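Local coordinates for protein nucleoporin nup120 (Schizosaccharomyces pombe, PDB 4GQ2) that serves as a structural component of the nuclear pore complex, whose nucleoporins can also act as docking or interaction partners for transiently associated nuclear transport factors, at residues 345-350 with 366-371; 349-354 with 521-526; 512-517 with 537-542. All blocks are in the same frame, centred on the assembly; numbering follows the deposited sequence.

Contact 1. Residues 345-350 with 366-371; sequences WMLSDF and IAWKSN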
ATOM      1  N   TRP A 345       1.108  20.834 -31.695  1.00 69.74           N
ATOM      2  CA  TRP A 345       0.344  20.957 -30.456  1.00 67.21           C
ATOM      3  C   TRP A 345      -0.987  21.600 -30.739  1.00 74.28           C
ATOM      4  O   TRP A 345      -1.059  22.611 -31.447  1.00 73.79           O
ATOM      5  CB  TRP A 345       1.091  21.809 -29.440  1.00 60.89           C
ATOM      6  CG  TRP A 345       2.215  21.123 -28.701  1.00 65.88           C
ATOM      7  CD1 TRP A 345       3.578  21.188 -28.980  1.00 67.29           C
ATOM      8  CD2 TRP A 345       2.116  20.273 -27.502  1.00 69.42           C
ATOM      9  NE1 TRP A 345       4.301  20.452 -28.078  1.00 66.84           N
ATOM     10  CE2 TRP A 345       3.489  19.876 -27.166  1.00 67.52           C
ATOM     11  CE3 TRP A 345       1.068  19.810 -26.710  1.00 65.26           C
ATOM     12  CZ2 TRP A 345       3.775  19.054 -26.081  1.00 59.78           C
ATOM     13  CZ3 TRP A 345       1.370  18.982 -25.617  1.00 55.64           C
ATOM     14  CH2 TRP A 345       2.688  18.610 -25.315  1.00 53.74           C
ATOM     15  N   MET A 346      -2.051  21.025 -30.182  1.00 61.58           N
ATOM     16  CA  MET A 346      -3.405  21.553 -30.358  1.00 63.38           C
ATOM     17  C   MET A 346      -4.020  21.985 -29.038  1.00 59.14           C
ATOM     18  O   MET A 346      -3.795  21.365 -27.997  1.00 59.82           O
ATOM     19  CB  MET A 346      -4.322  20.519 -31.016  1.00 69.91           C
ATOM     20  CG  MET A 346      -4.045  20.262 -32.486  1.00104.34           C
ATOM     21  SD  MET A 346      -5.369  19.316 -33.264  1.00138.86           S
ATOM     22  CE  MET A 346      -4.548  18.756 -34.755  1.00130.88           C
ATOM     23  N   LEU A 347      -4.806  23.051 -29.092  1.00 57.52           N
ATOM     24  CA  LEU A 347      -5.601  23.466 -27.954  1.00 57.74           C
ATOM     25  C   LEU A 347      -6.638  22.391 -27.670  1.00 57.36           C
ATOM     26  O   LEU A 347      -7.371  21.974 -28.567  1.00 64.53           O
ATOM     27  CB  LEU A 347      -6.298  24.803 -28.235  1.00 47.65           C
ATOM     28  CG  LEU A 347      -7.126  25.375 -27.088  1.00 50.43           C
ATOM     29  CD1 LEU A 347      -6.230  25.607 -25.885  1.00 44.17           C
ATOM     30  CD2 LEU A 347      -7.817  26.668 -27.488  1.00 48.94           C
ATOM     31  N   SER A 348      -6.680  21.935 -26.423  1.00 50.50           N
ATOM     32  CA  SER A 348      -7.705  20.995 -25.994  1.00 47.69           C
ATOM     33  C   SER A 348      -8.864  21.728 -25.323  1.00 44.58           C
ATOM     34  O   SER A 348     -10.027  21.451 -25.612  1.00 42.76           O
ATOM     35  CB  SER A 348      -7.115  19.947 -25.046  1.00 51.03           C
ATOM     36  OG  SER A 348      -8.139  19.277 -24.327  1.00 42.29           O
ATOM     37  N   ASP A 349      -8.540  22.663 -24.431  1.00 39.89           N
ATOM     38  CA  ASP A 349      -9.549  23.336 -23.630  1.00 40.57           C
ATOM     39  C   ASP A 349      -8.891  24.467 -22.853  1.00 44.25           C
ATOM     40  O   ASP A 349      -7.661  24.549 -22.791  1.00 38.58           O
ATOM     41  CB  ASP A 349     -10.195  22.335 -22.661  1.00 40.79           C
ATOM     42  CG  ASP A 349     -11.558  22.784 -22.162  1.00 50.54           C
ATOM     43  OD1 ASP A 349     -12.004  23.905 -22.493  1.00 59.21           O
ATOM     44  OD2 ASP A 349     -12.193  22.002 -21.425  1.00 49.16           O
ATOM     45  N   PHE A 350      -9.708  25.339 -22.263  1.00 41.00           N
ATOM     46  CA  PHE A 350      -9.198  26.411 -21.407  1.00 42.98           C
ATOM     47  C   PHE A 350     -10.292  26.956 -20.491  1.00 45.13           C
ATOM     48  O   PHE A 350     -11.480  26.800 -20.772  1.00 47.60           O
ATOM     49  CB  PHE A 350      -8.513  27.524 -22.234  1.00 47.55           C
ATOM     50  CG  PHE A 350      -9.436  28.263 -23.170  1.00 47.19           C
ATOM     51  CD1 PHE A 350      -9.827  27.700 -24.376  1.00 47.51           C
ATOM     52  CD2 PHE A 350      -9.892  29.537 -22.851  1.00 54.57           C
ATOM     53  CE1 PHE A 350     -10.674  28.382 -25.238  1.00 59.40           C
ATOM     54  CE2 PHE A 350     -10.738  30.227 -23.709  1.00 58.40           C
ATOM     55  CZ  PHE A 350     -11.127  29.648 -24.906  1.00 55.61           C
ATOM     56  N   ILE A 366      -4.946  26.882 -19.499  1.00 45.22           N
ATOM     57  CA  ILE A 366      -4.985  26.345 -20.853  1.00 52.15           C
ATOM     58  C   ILE A 366      -4.405  24.937 -20.878  1.00 51.13           C
ATOM     59  O   ILE A 366      -3.347  24.696 -20.298  1.00 54.13           O
ATOM     60  CB  ILE A 366      -4.152  27.216 -21.821  1.00 60.35           C
ATOM     61  CG1 ILE A 366      -4.384  28.712 -21.564  1.00 62.94           C
ATOM     62  CG2 ILE A 366      -4.455  26.847 -23.265  1.00 51.33           C
ATOM     63  CD1 ILE A 366      -3.388  29.622 -22.257  1.00 66.74           C
ATOM     64  N   ALA A 367      -5.093  24.025 -21.568  1.00 56.35           N
ATOM     65  CA  ALA A 367      -4.620  22.648 -21.772  1.00 47.47           C
ATOM     66  C   ALA A 367      -4.236  22.393 -23.227  1.00 49.39           C
ATOM     67  O   ALA A 367      -5.026  22.640 -24.146  1.00 50.82           O
ATOM     68  CB  ALA A 367      -5.677  21.641 -21.327  1.00 47.49           C
ATOM     69  N   TRP A 368      -3.024  21.881 -23.420  1.00 49.08           N
ATOM     70  CA  TRP A 368      -2.493  21.584 -24.744  1.00 48.40           C
ATOM     71  C   TRP A 368      -2.347  20.113 -24.955  1.00 47.53           C
ATOM     72  O   TRP A 368      -1.995  19.374 -24.036  1.00 56.74           O
ATOM     73  CB  TRP A 368      -1.156  22.288 -24.953  1.00 51.44           C
ATOM     74  CG  TRP A 368      -1.304  23.784 -24.905  1.00 45.47           C
ATOM     75  CD1 TRP A 368      -1.079  24.625 -23.822  1.00 53.38           C
ATOM     76  CD2 TRP A 368      -1.770  24.666 -25.984  1.00 48.27           C
ATOM     77  NE1 TRP A 368      -1.347  25.930 -24.151  1.00 59.86           N
ATOM     78  CE2 TRP A 368      -1.764  26.027 -25.431  1.00 51.75           C
ATOM     79  CE3 TRP A 368      -2.162  24.475 -27.309  1.00 48.79           C
ATOM     80  CZ2 TRP A 368      -2.143  27.132 -26.186  1.00 50.49           C
ATOM     81  CZ3 TRP A 368      -2.544  25.596 -28.061  1.00 50.43           C
ATOM     82  CH2 TRP A 368      -2.533  26.892 -27.511  1.00 51.78           C
ATOM     83  N   LYS A 369      -2.592  19.688 -26.187  1.00 48.75           N
ATOM     84  CA  LYS A 369      -2.675  18.278 -26.540  1.00 53.82           C
ATOM     85  C   LYS A 369      -1.743  17.971 -27.703  1.00 59.90           C
ATOM     86  O   LYS A 369      -1.606  18.774 -28.628  1.00 53.79           O
ATOM     87  CB  LYS A 369      -4.124  17.952 -26.918  1.00 55.07           C
ATOM     88  CG  LYS A 369      -4.402  16.539 -27.408  1.00 56.35           C
ATOM     89  CD  LYS A 369      -5.878  16.390 -27.754  1.00 49.72           C
ATOM     90  CE  LYS A 369      -6.290  14.927 -27.822  1.00 55.38           C
ATOM     91  NZ  LYS A 369      -7.718  14.729 -27.419  1.00 53.87           N
ATOM     92  N   SER A 370      -1.094  16.811 -27.636  1.00 56.88           N
ATOM     93  CA  SER A 370      -0.320  16.283 -28.749  1.00 50.02           C
ATOM     94  C   SER A 370      -0.348  14.768 -28.675  1.00 52.31           C
ATOM     95  O   SER A 370       0.491  14.152 -28.008  1.00 59.52           O
ATOM     96  CB  SER A 370       1.121  16.795 -28.713  1.00 62.94           C
ATOM     97  OG  SER A 370       1.806  16.440 -29.902  1.00 53.59           O
ATOM     98  N   ASN A 371      -1.316  14.174 -29.370  1.00 57.42           N
ATOM     99  CA  ASN A 371      -1.614  12.754 -29.231  1.00 58.28           C
ATOM    100  C   ASN A 371      -1.803  12.516 -27.727  1.00 58.58           C
ATOM    101  O   ASN A 371      -2.636  13.167 -27.105  1.00 59.29           O
ATOM    102  CB  ASN A 371      -0.484  11.891 -29.817  1.00 52.57           C
ATOM    103  CG  ASN A 371      -0.359  12.036 -31.322  1.00 60.22           C
ATOM    104  OD1 ASN A 371      -1.353  11.986 -32.042  1.00 57.15           O
ATOM    105  ND2 ASN A 371       0.872  12.204 -31.806  1.00 59.41           N
TER
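Two tryptophans carry much of the packing between 345-350 and 366-371: Trp-345, just before the first strand, and Trp-368 on the second. The indole of Trp-345 lies against the opposite strand so that CB of Ser-370 rests over one face of its six-membered ring, 3.7 Å from the centroid, while its CE3 approaches CB of Trp-368. Likewise CD1 of Leu-347 stands over the six-membered ring of Trp-368, 4.2 Å from the centroid and only 7° off the normal. Leu-347 has CG anti to the backbone N (chi1 -178°), carrying CD1 to within 3.4 Å of CG2 of Ile-366, the two side chains crossing at about a right angle. On the face away from Leu-347 and Trp-368, Lys-369 runs extended to CE and turns at its last torsion, NZ forming a salt bridge with Glu-519. The backbone bonds pair Met-346 with Lys-369: Met-346 N meets Lys-369 O at 2.8 Å, and Lys-369 N returns a bond to Met-346 O. Ser-348 N then binds Ala-367 O, and Ala-367 N binds Asp-349 O. The result is an antiparallel beta hairpin of the beta-propeller domain, interrupted by a classic beta bulge where Ser-348 and Asp-349 face Ala-367.

Contact 2. Residues 349-354 with 521-526; sequences DFQLIS and LSINFD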
ATOM      1  N   ASP A 349      -8.540  22.663 -24.431  1.00 39.89           N
ATOM      2  CA  ASP A 349      -9.549  23.336 -23.630  1.00 40.57           C
ATOM      3  C   ASP A 349      -8.891  24.467 -22.853  1.00 44.25           C
ATOM      4  O   ASP A 349      -7.661  24.549 -22.791  1.00 38.58           O
ATOM      5  CB  ASP A 349     -10.195  22.335 -22.661  1.00 40.79           C
ATOM      6  CG  ASP A 349     -11.558  22.784 -22.162  1.00 50.54           C
ATOM      7  OD1 ASP A 349     -12.004  23.905 -22.493  1.00 59.21           O
ATOM      8  OD2 ASP A 349     -12.193  22.002 -21.425  1.00 49.16           O
ATOM      9  N   PHE A 350      -9.708  25.339 -22.263  1.00 41.00           N
ATOM     10  CA  PHE A 350      -9.198  26.411 -21.407  1.00 42.98           C
ATOM     11  C   PHE A 350     -10.292  26.956 -20.491  1.00 45.13           C
ATOM     12  O   PHE A 350     -11.480  26.800 -20.772  1.00 47.60           O
ATOM     13  CB  PHE A 350      -8.513  27.524 -22.234  1.00 47.55           C
ATOM     14  CG  PHE A 350      -9.436  28.263 -23.170  1.00 47.19           C
ATOM     15  CD1 PHE A 350      -9.827  27.700 -24.376  1.00 47.51           C
ATOM     16  CD2 PHE A 350      -9.892  29.537 -22.851  1.00 54.57           C
ATOM     17  CE1 PHE A 350     -10.674  28.382 -25.238  1.00 59.40           C
ATOM     18  CE2 PHE A 350     -10.738  30.227 -23.709  1.00 58.40           C
ATOM     19  CZ  PHE A 350     -11.127  29.648 -24.906  1.00 55.61           C
ATOM     20  N   GLN A 351      -9.888  27.557 -19.377  1.00 48.83           N
ATOM     21  CA  GLN A 351     -10.835  28.172 -18.443  1.00 51.76           C
ATOM     22  C   GLN A 351     -10.425  29.608 -18.126  1.00 50.20           C
ATOM     23  O   GLN A 351      -9.271  29.982 -18.328  1.00 45.81           O
ATOM     24  CB  GLN A 351     -10.932  27.375 -17.136  1.00 43.74           C
ATOM     25  CG  GLN A 351     -11.452  25.962 -17.274  1.00 44.28           C
ATOM     26  CD  GLN A 351     -12.954  25.894 -17.395  1.00 43.28           C
ATOM     27  OE1 GLN A 351     -13.658  25.770 -16.396  1.00 51.42           O
ATOM     28  NE2 GLN A 351     -13.457  25.969 -18.623  1.00 38.87           N
ATOM     29  N   LEU A 352     -11.370  30.388 -17.606  1.00 48.56           N
ATOM     30  CA  LEU A 352     -11.118  31.774 -17.221  1.00 56.00           C
ATOM     31  C   LEU A 352     -11.660  32.060 -15.823  1.00 57.95           C
ATOM     32  O   LEU A 352     -12.792  31.690 -15.499  1.00 50.90           O
ATOM     33  CB  LEU A 352     -11.736  32.729 -18.250  1.00 56.94           C
ATOM     34  CG  LEU A 352     -11.711  34.237 -17.996  1.00 56.87           C
ATOM     35  CD1 LEU A 352     -10.300  34.798 -18.106  1.00 46.41           C
ATOM     36  CD2 LEU A 352     -12.651  34.943 -18.966  1.00 67.98           C
ATOM     37  N   ILE A 353     -10.842  32.716 -14.999  1.00 54.13           N
ATOM     38  CA  ILE A 353     -11.209  33.023 -13.617  1.00 57.07           C
ATOM     39  C   ILE A 353     -10.832  34.463 -13.246  1.00 66.94           C
ATOM     40  O   ILE A 353      -9.660  34.841 -13.311  1.00 63.19           O
ATOM     41  CB  ILE A 353     -10.549  32.034 -12.614  1.00 67.76           C
ATOM     42  CG1 ILE A 353     -10.931  30.580 -12.922  1.00 62.06           C
ATOM     43  CG2 ILE A 353     -10.929  32.368 -11.173  1.00 66.43           C
ATOM     44  CD1 ILE A 353      -9.928  29.835 -13.775  1.00 53.06           C
ATOM     45  N   SER A 354     -11.831  35.260 -12.868  1.00 78.28           N
ATOM     46  CA  SER A 354     -11.596  36.596 -12.306  1.00 93.48           C
ATOM     47  C   SER A 354     -11.638  36.535 -10.779  1.00 88.58           C
ATOM     48  O   SER A 354     -12.353  35.710 -10.204  1.00 89.19           O
ATOM     49  CB  SER A 354     -12.604  37.617 -12.844  1.00105.38           C
ATOM     50  OG  SER A 354     -13.939  37.237 -12.564  1.00100.06           O
ATOM     51  N   LEU A 521      -8.873  15.606 -22.356  1.00 46.16           N
ATOM     52  CA  LEU A 521     -10.182  15.758 -22.997  1.00 38.35           C
ATOM     53  C   LEU A 521     -10.829  17.088 -22.662  1.00 44.56           C
ATOM     54  O   LEU A 521     -11.393  17.744 -23.536  1.00 44.74           O
ATOM     55  CB  LEU A 521     -11.134  14.613 -22.625  1.00 33.23           C
ATOM     56  CG  LEU A 521     -10.706  13.175 -22.927  1.00 38.69           C
ATOM     57  CD1 LEU A 521     -11.705  12.192 -22.327  1.00 39.11           C
ATOM     58  CD2 LEU A 521     -10.549  12.932 -24.420  1.00 37.58           C
ATOM     59  N   SER A 522     -10.763  17.473 -21.391  1.00 47.44           N
ATOM     60  CA  SER A 522     -11.315  18.739 -20.954  1.00 38.86           C
ATOM     61  C   SER A 522     -10.697  19.156 -19.636  1.00 44.42           C
ATOM     62  O   SER A 522      -9.996  18.365 -19.002  1.00 39.46           O
ATOM     63  CB  SER A 522     -12.827  18.634 -20.791  1.00 35.88           C
ATOM     64  OG  SER A 522     -13.150  17.949 -19.594  1.00 37.26           O
ATOM     65  N   ILE A 523     -10.960  20.408 -19.250  1.00 38.27           N
ATOM     66  CA  ILE A 523     -10.642  20.926 -17.922  1.00 42.53           C
ATOM     67  C   ILE A 523     -11.835  21.735 -17.385  1.00 50.00           C
ATOM     68  O   ILE A 523     -12.613  22.298 -18.165  1.00 52.43           O
ATOM     69  CB  ILE A 523      -9.334  21.764 -17.895  1.00 44.14           C
ATOM     70  CG1 ILE A 523      -9.474  23.070 -18.693  1.00 47.39           C
ATOM     71  CG2 ILE A 523      -8.137  20.947 -18.383  1.00 38.04           C
ATOM     72  CD1 ILE A 523      -8.418  24.104 -18.348  1.00 41.84           C
ATOM     73  N   ASN A 524     -11.997  21.764 -16.063  1.00 43.12           N
ATOM     74  CA  ASN A 524     -13.088  22.507 -15.434  1.00 46.54           C
ATOM     75  C   ASN A 524     -12.642  23.146 -14.141  1.00 56.95           C
ATOM     76  O   ASN A 524     -12.146  22.457 -13.245  1.00 52.29           O
ATOM     77  CB  ASN A 524     -14.280  21.603 -15.110  1.00 44.80           C
ATOM     78  CG  ASN A 524     -14.881  20.954 -16.331  1.00 48.49           C
ATOM     79  OD1 ASN A 524     -14.586  19.795 -16.633  1.00 46.86           O
ATOM     80  ND2 ASN A 524     -15.740  21.690 -17.039  1.00 49.14           N
ATOM     81  N   PHE A 525     -12.831  24.459 -14.042  1.00 60.71           N
ATOM     82  CA  PHE A 525     -12.628  25.160 -12.786  1.00 55.94           C
ATOM     83  C   PHE A 525     -13.871  24.946 -11.944  1.00 54.47           C
ATOM     84  O   PHE A 525     -14.992  25.098 -12.426  1.00 58.97           O
ATOM     85  CB  PHE A 525     -12.378  26.654 -13.014  1.00 59.62           C
ATOM     86  CG  PHE A 525     -12.143  27.432 -11.746  1.00 56.36           C
ATOM     87  CD1 PHE A 525     -10.902  27.398 -11.109  1.00 59.27           C
ATOM     88  CD2 PHE A 525     -13.157  28.209 -11.192  1.00 49.01           C
ATOM     89  CE1 PHE A 525     -10.678  28.117  -9.942  1.00 48.49           C
ATOM     90  CE2 PHE A 525     -12.940  28.927 -10.022  1.00 45.49           C
ATOM     91  CZ  PHE A 525     -11.700  28.879  -9.398  1.00 48.03           C
ATOM     92  N   ASP A 526     -13.660  24.552 -10.695  1.00 56.63           N
ATOM     93  CA  ASP A 526     -14.741  24.405  -9.747  1.00 55.88           C
ATOM     94  C   ASP A 526     -14.626  25.576  -8.787  1.00 61.94           C
ATOM     95  O   ASP A 526     -13.646  25.670  -8.041  1.00 70.19           O
ATOM     96  CB  ASP A 526     -14.630  23.072  -9.004  1.00 63.67           C
ATOM     97  CG  ASP A 526     -15.772  22.839  -8.024  1.00 70.98           C
ATOM     98  OD1 ASP A 526     -16.729  23.636  -7.990  1.00 78.47           O
ATOM     99  OD2 ASP A 526     -15.716  21.837  -7.283  1.00 93.39           O
TER
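Between two neighbouring strands of the beta-propeller domain that are not paired backbone to backbone, side chains do the bonding that backbone bonds do elsewhere. Strands 349-354 and 521-525 run nearly parallel, 8° apart, but their axes come no closer than 6.1 Å. Two side chains of the first strand reach across to amides of the second instead. Asp-349, with CG anti to its backbone N, offers OD2 to the N of Ile-523 at 3.0 Å; the N-H points almost straight at the oxygen but arrives from above the carboxylate plane. Two residues on, Gln-351 bends at chi2 (-80°) and brings OE1 to the N of Phe-525 at 2.8 Å, in the amide plane and on a lone pair. The other end of the same amide is tied back to its own strand, NE2 donating to Phe-350 O at 3.0 Å, and OE1 has a second partner in His-292. Held at both ends, the group is fixed in its rotation. Ile-523 lies between these two bonds: its CG1 sits between the backbone N and the carbonyl carbon, the crowded position, and its side chain runs alongside that of Gln-351 in the opposite direction, CD1 of Ile-523 3.7 Å from CG of Gln-351. Further along, CG1 of Ile-353 stands over the centre of the Phe-525 ring, 3.5 Å from the centroid, in a CH-pi contact. Strand 349-354 is hydrogen-bonded to strand 361-370, whose Ile-365 touches both Ile-353 and Ile-523, while strands 288-290 and 297-302 pack against Phe-350 and Leu-352. On strand 521-525, Leu-521 and Ser-522 both make backbone hydrogen bonds with Asn-535, in a classic beta bulge, and Ala-60 and Val-62 take up the polar ends of Ser-522 and Asn-524.

Contact 3. Residues 512-517 with 537-542; sequences YLDHFG and ANKVAF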
ATOM      1  N   TYR A 512       1.415   0.254 -21.432  1.00 40.53           N
ATOM      2  CA  TYR A 512       1.098   0.558 -22.832  1.00 44.58           C
ATOM      3  C   TYR A 512      -0.397   0.797 -23.028  1.00 45.15           C
ATOM      4  O   TYR A 512      -0.804   1.762 -23.675  1.00 47.97           O
ATOM      5  CB  TYR A 512       1.605  -0.543 -23.777  1.00 44.01           C
ATOM      6  CG  TYR A 512       1.113  -0.399 -25.199  1.00 46.80           C
ATOM      7  CD1 TYR A 512       1.701   0.517 -26.084  1.00 48.90           C
ATOM      8  CD2 TYR A 512       0.050  -1.175 -25.661  1.00 44.87           C
ATOM      9  CE1 TYR A 512       1.238   0.646 -27.389  1.00 44.65           C
ATOM     10  CE2 TYR A 512      -0.419  -1.051 -26.957  1.00 51.29           C
ATOM     11  CZ  TYR A 512       0.171  -0.145 -27.818  1.00 50.14           C
ATOM     12  OH  TYR A 512      -0.321  -0.049 -29.097  1.00 45.39           O
ATOM     13  N   LEU A 513      -1.209  -0.084 -22.461  1.00 47.28           N
ATOM     14  CA  LEU A 513      -2.655   0.061 -22.535  1.00 45.24           C
ATOM     15  C   LEU A 513      -3.119   1.287 -21.769  1.00 50.47           C
ATOM     16  O   LEU A 513      -3.943   2.061 -22.271  1.00 49.03           O
ATOM     17  CB  LEU A 513      -3.342  -1.182 -21.979  1.00 46.64           C
ATOM     18  CG  LEU A 513      -3.150  -2.491 -22.748  1.00 42.45           C
ATOM     19  CD1 LEU A 513      -3.876  -3.588 -21.999  1.00 41.75           C
ATOM     20  CD2 LEU A 513      -3.663  -2.384 -24.177  1.00 38.10           C
ATOM     21  N   ASP A 514      -2.578   1.469 -20.563  1.00 40.22           N
ATOM     22  CA  ASP A 514      -3.079   2.500 -19.674  1.00 36.71           C
ATOM     23  C   ASP A 514      -2.760   3.886 -20.167  1.00 33.64           C
ATOM     24  O   ASP A 514      -3.471   4.833 -19.851  1.00 35.69           O
ATOM     25  CB  ASP A 514      -2.544   2.350 -18.254  1.00 36.95           C
ATOM     26  CG  ASP A 514      -3.274   3.254 -17.276  1.00 36.42           C
ATOM     27  OD1 ASP A 514      -4.469   3.013 -17.006  1.00 40.26           O
ATOM     28  OD2 ASP A 514      -2.663   4.218 -16.793  1.00 38.45           O
ATOM     29  N   HIS A 515      -1.681   3.995 -20.932  1.00 32.72           N
ATOM     30  CA  HIS A 515      -1.233   5.265 -21.475  1.00 36.60           C
ATOM     31  C   HIS A 515      -2.205   5.862 -22.460  1.00 36.01           C
ATOM     32  O   HIS A 515      -2.255   7.079 -22.622  1.00 40.26           O
ATOM     33  CB  HIS A 515       0.162   5.124 -22.082  1.00 37.81           C
ATOM     34  CG  HIS A 515       0.797   6.437 -22.448  1.00 43.89           C
ATOM     35  ND1 HIS A 515       0.738   7.524 -21.641  1.00 45.72           N
ATOM     36  CD2 HIS A 515       1.523   6.819 -23.573  1.00 41.24           C
ATOM     37  CE1 HIS A 515       1.391   8.547 -22.222  1.00 40.29           C
ATOM     38  NE2 HIS A 515       1.871   8.116 -23.407  1.00 43.14           N
ATOM     39  N   PHE A 516      -3.009   5.023 -23.106  1.00 36.17           N
ATOM     40  CA  PHE A 516      -4.118   5.517 -23.932  1.00 38.21           C
ATOM     41  C   PHE A 516      -5.116   6.326 -23.099  1.00 42.15           C
ATOM     42  O   PHE A 516      -5.727   7.270 -23.600  1.00 46.70           O
ATOM     43  CB  PHE A 516      -4.822   4.363 -24.664  1.00 35.08           C
ATOM     44  CG  PHE A 516      -3.992   3.744 -25.755  1.00 42.84           C
ATOM     45  CD1 PHE A 516      -3.700   4.456 -26.925  1.00 41.92           C
ATOM     46  CD2 PHE A 516      -3.491   2.450 -25.619  1.00 43.34           C
ATOM     47  CE1 PHE A 516      -2.919   3.894 -27.927  1.00 37.62           C
ATOM     48  CE2 PHE A 516      -2.716   1.879 -26.624  1.00 47.36           C
ATOM     49  CZ  PHE A 516      -2.430   2.603 -27.778  1.00 47.01           C
ATOM     50  N   GLY A 517      -5.266   5.960 -21.824  1.00 38.17           N
ATOM     51  CA  GLY A 517      -6.126   6.695 -20.902  1.00 39.58           C
ATOM     52  C   GLY A 517      -5.592   8.058 -20.469  1.00 41.70           C
ATOM     53  O   GLY A 517      -6.286   8.810 -19.771  1.00 42.48           O
ATOM     54  N   ALA A 537      -8.702  10.568 -20.343  1.00 37.50           N
ATOM     55  CA  ALA A 537      -9.591   9.535 -20.868  1.00 37.66           C
ATOM     56  C   ALA A 537      -9.878   8.394 -19.895  1.00 40.78           C
ATOM     57  O   ALA A 537     -10.820   7.626 -20.116  1.00 45.05           O
ATOM     58  CB  ALA A 537      -9.054   8.994 -22.187  1.00 38.13           C
ATOM     59  N   ASN A 538      -9.070   8.261 -18.841  1.00 35.22           N
ATOM     60  CA  ASN A 538      -9.402   7.324 -17.747  1.00 43.32           C
ATOM     61  C   ASN A 538      -8.866   7.735 -16.375  1.00 46.51           C
ATOM     62  O   ASN A 538      -8.683   6.899 -15.488  1.00 43.39           O
ATOM     63  CB  ASN A 538      -9.099   5.841 -18.101  1.00 31.74           C
ATOM     64  CG  ASN A 538      -7.629   5.453 -17.942  1.00 37.19           C
ATOM     65  OD1 ASN A 538      -7.302   4.259 -17.904  1.00 39.04           O
ATOM     66  ND2 ASN A 538      -6.743   6.438 -17.854  1.00 28.47           N
ATOM     67  N   LYS A 539      -8.631   9.039 -16.223  1.00 41.63           N
ATOM     68  CA  LYS A 539      -8.081   9.623 -15.004  1.00 41.80           C
ATOM     69  C   LYS A 539      -8.631  11.042 -14.790  1.00 41.58           C
ATOM     70  O   LYS A 539      -8.909  11.751 -15.761  1.00 39.00           O
ATOM     71  CB  LYS A 539      -6.548   9.661 -15.087  1.00 39.78           C
ATOM     72  CG  LYS A 539      -5.890   8.297 -15.261  1.00 40.87           C
ATOM     73  CD  LYS A 539      -4.380   8.401 -15.370  1.00 41.28           C
ATOM     74  CE  LYS A 539      -3.722   7.038 -15.541  1.00 41.32           C
ATOM     75  NZ  LYS A 539      -3.799   6.528 -16.941  1.00 35.01           N
ATOM     76  N   VAL A 540      -8.812  11.423 -13.522  1.00 37.03           N
ATOM     77  CA  VAL A 540      -9.084  12.806 -13.108  1.00 40.88           C
ATOM     78  C   VAL A 540      -7.856  13.328 -12.400  1.00 43.97           C
ATOM     79  O   VAL A 540      -7.165  12.581 -11.709  1.00 46.07           O
ATOM     80  CB  VAL A 540     -10.184  12.952 -12.021  1.00 45.55           C
ATOM     81  CG1 VAL A 540     -11.194  14.019 -12.418  1.00 43.74           C
ATOM     82  CG2 VAL A 540     -10.867  11.639 -11.705  1.00 50.44           C
ATOM     83  N   ALA A 541      -7.618  14.629 -12.523  1.00 45.56           N
ATOM     84  CA  ALA A 541      -6.491  15.248 -11.864  1.00 39.71           C
ATOM     85  C   ALA A 541      -6.826  16.678 -11.457  1.00 48.34           C
ATOM     86  O   ALA A 541      -7.857  17.221 -11.857  1.00 44.86           O
ATOM     87  CB  ALA A 541      -5.280  15.213 -12.780  1.00 40.59           C
ATOM     88  N   PHE A 542      -5.969  17.273 -10.633  1.00 42.35           N
ATOM     89  CA  PHE A 542      -6.035  18.709 -10.374  1.00 56.04           C
ATOM     90  C   PHE A 542      -4.658  19.329 -10.320  1.00 52.13           C
ATOM     91  O   PHE A 542      -3.668  18.646 -10.063  1.00 49.92           O
ATOM     92  CB  PHE A 542      -6.813  19.063  -9.102  1.00 65.00           C
ATOM     93  CG  PHE A 542      -7.238  17.886  -8.290  1.00 66.63           C
ATOM     94  CD1 PHE A 542      -6.344  17.242  -7.443  1.00 81.18           C
ATOM     95  CD2 PHE A 542      -8.545  17.431  -8.359  1.00 69.02           C
ATOM     96  CE1 PHE A 542      -6.747  16.150  -6.686  1.00 80.68           C
ATOM     97  CE2 PHE A 542      -8.954  16.343  -7.605  1.00 79.44           C
ATOM     98  CZ  PHE A 542      -8.055  15.703  -6.767  1.00 76.77           C
TER
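With CG anti to its backbone N (chi1 -169°), Asp-514 places its carboxylate, from the last turns of the helix, beside Asn-538 and Lys-539. Lys-539 answers from the start of its strand: chi2 and chi3 are fully extended and the chain turns only at chi4 (80°), which brings the ammonium to the acid. NZ meets OD2 of Asp-514 at 2.6 Å in a salt bridge, approaching from above the carboxylate plane. Each charge has a further partner, since Lys-539 NZ also forms a salt bridge with Asp-518 and Asp-514 OD1 is hydrogen-bonded to Ser-433 OG. Two acids around one buried lysine would be expected to stabilise its charged form.

Beside this pair the backbone makes its own connection. Asn-538 N donates to Gly-517 O at 3.0 Å, on a lone pair in the carbonyl plane, although the bond is bent to 137° at the hydrogen. The CB of Ala-537 lies 3.7 Å from the same oxygen. Gly-517 lets the side chain of Asn-538 pack close against its CA, with CG of Asn-538 3.5 Å from it. Within the beta-propeller domain the contact thus joins the C-terminal part of helix 492-515 to the start of strand 539-544, which lies between strands 3-11 and 532-536, while Phe-51 of helix 46-55 touches both Leu-513 and Asn-538.

Overall arrangement
All three contacts lie in the beta-propeller domain, on strands of one mixed sheet or on a helix beside it. Contacts 1 and 2 share Asp-349 and Phe-350 on strand 346-354, with centres about 12 Å apart; they touch where CB of Ala-367 meets CG2 of Ile-523 at 3.9 Å. Contact 1 is thus the hairpin side of strand 346-354, and contact 2 joins the same strand to the neighbouring strand 520-525. Contact 3 fastens a helix to that sheet and meets contact 2 through CD1 of Leu-521 and CA of Ala-537, 3.7 Å apart. Contacts 1 and 3 do not touch; their nearest atoms are about 7 Å apart.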